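Local coordinates for pyrroline carboxylate reductase (Plasmodium falciparum, PDB 2RCY), which catalyses the NADPH-dependent reduction of 1-pyrroline-5-carboxylate to proline, the last step of proline synthesis, at the interface of chains A and B. Sequence-based numbering; all coordinates share one arbitrary frame. Chains: chain A/B, Pyrroline carboxylate reductase.

The interface of chains A and B. Residues chain A 122-124, 150, 210; chain B 200, 203.
The amide nitrogen NE2 of B:Gln200 reaches across from its helix to A:Glu122 and A:Gly123, where it finds three oxygens, all through weak hydrogen bonds. The backbone O of A:Glu122 lies 2.9 Å from NE2, but that bond is strongly bent. Straighter, at 163°, is the longer one to the carboxylate oxygen OE2 of A:Glu122, 3.3 Å from NE2; the carbonyl of A:Gly123 is a third, marginal acceptor. The two side chains meet at about a right angle, with carboxylate and amide planes turned 48° apart. A:Glu122 bends at chi2 (64°), which folds its carboxylate back towards the amide and lets OE2 face B:Lys203 as well. There a long salt bridge forms, with NZ of B:Lys203 3.3 Å from OE2. B:Lys203 runs extended until its last torsion turns it, and a water joins its ammonium to OE1 of A:Glu122, so both carboxylate oxygens are engaged.

CD1 of A:Ile150 lies over one face of the amide, 3.8 Å from CD of B:Gln200, while CB of A:Ser124 packs against CG, further back along the chain. Water links the backbone carbonyls of A:Glu122 and B:Gln200. Another water bridges OE1 of B:Gln200, 2.7 Å away, to NZ of A:Lys210, which arrives fully extended from the opposite direction and crosses the aliphatic stem of B:Lys203, its NZ 3.5 Å from CD. The two ammonium groups stay 5.2 Å apart, NZ to NZ, and the carboxylate near B:Lys203 probably eases their mutual repulsion.

B:Gln200 and B:Lys203, one turn apart on helix 191-211, thus lie between the loop residue A:Glu122 with the starts of strands 123-129 and 149-153 on one side, and the C-terminal end of chain A's own helix 191-211 on the other. This patch is part of the two-fold interface in which the dimerisation helices of the two subunits interlock, and it recurs with the chains exchanged.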
loop_
_atom_site.group_PDB
_atom_site.type_symbol
_atom_site.label_atom_id
_atom_site.label_comp_id
_atom_site.label_asym_id
_atom_site.label_seq_id
_atom_site.Cartn_x
_atom_site.Cartn_y
_atom_site.Cartn_z
ATOM N N GLU A 122 10.905 9.661 -38.705
ATOM C CA GLU A 122 9.606 9.330 -38.124
ATOM C C GLU A 122 9.319 10.146 -36.859
ATOM O O GLU A 122 8.672 9.667 -35.923
ATOM C CB GLU A 122 9.528 7.825 -37.840
ATOM C CG GLU A 122 8.140 7.220 -38.032
ATOM C CD GLU A 122 7.658 7.286 -39.473
ATOM O OE1 GLU A 122 8.372 6.789 -40.370
ATOM O OE2 GLU A 122 6.558 7.832 -39.706
ATOM N N GLY A 123 9.794 11.387 -36.850
ATOM C CA GLY A 123 9.632 12.271 -35.702
ATOM C C GLY A 123 8.232 12.824 -35.539
ATOM O O GLY A 123 7.476 12.929 -36.506
ATOM N N SER A 124 7.884 13.164 -34.303
ATOM C CA SER A 124 6.638 13.858 -34.014
ATOM C C SER A 124 6.960 15.258 -33.512
ATOM O O SER A 124 7.791 15.433 -32.617
ATOM C CB SER A 124 5.810 13.091 -32.984
ATOM O OG SER A 124 4.549 13.705 -32.793
ATOM N N ILE A 150 6.078 14.207 -38.724
ATOM C CA ILE A 150 4.771 14.859 -38.819
ATOM C C ILE A 150 4.682 16.006 -37.813
ATOM O O ILE A 150 4.870 15.804 -36.612
ATOM C CB ILE A 150 3.603 13.851 -38.607
ATOM C CG1 ILE A 150 3.586 12.806 -39.729
ATOM C CG2 ILE A 150 2.252 14.577 -38.527
ATOM C CD1 ILE A 150 2.702 11.596 -39.457
ATOM N N LYS A 210 -5.139 3.077 -36.465
ATOM C CA LYS A 210 -5.168 4.013 -37.589
ATOM C C LYS A 210 -6.230 3.656 -38.623
ATOM O O LYS A 210 -6.962 4.527 -39.095
ATOM C CB LYS A 210 -3.801 4.073 -38.273
ATOM C CG LYS A 210 -2.707 4.722 -37.453
ATOM C CD LYS A 210 -1.442 4.862 -38.276
ATOM C CE LYS A 210 -0.354 5.570 -37.495
ATOM N NZ LYS A 210 0.867 5.778 -38.322
ATOM N N GLN B 200 2.094 8.328 -33.587
ATOM C CA GLN B 200 3.319 8.716 -34.282
ATOM C C GLN B 200 4.545 8.548 -33.384
ATOM O O GLN B 200 5.622 8.168 -33.853
ATOM C CB GLN B 200 3.208 10.156 -34.804
ATOM C CG GLN B 200 4.440 10.686 -35.552
ATOM C CD GLN B 200 4.813 9.869 -36.783
ATOM O OE1 GLN B 200 3.968 9.214 -37.396
ATOM N NE2 GLN B 200 6.089 9.912 -37.152
ATOM N N LYS B 203 5.079 4.754 -33.212
ATOM C CA LYS B 203 5.587 4.380 -34.534
ATOM C C LYS B 203 7.064 4.728 -34.673
ATOM O O LYS B 203 7.860 3.906 -35.132
ATOM C CB LYS B 203 4.778 5.070 -35.637
ATOM C CG LYS B 203 5.064 4.574 -37.047
ATOM C CD LYS B 203 4.291 5.387 -38.075
ATOM C CE LYS B 203 4.290 4.719 -39.444
ATOM N NZ LYS B 203 5.645 4.681 -40.062
HETATM O O HOH W 1 7.564 9.966 -33.331
HETATM O O HOH W 2 1.464 8.294 -37.110
HETATM O O HOH W 3 6.576 6.442 -42.382
#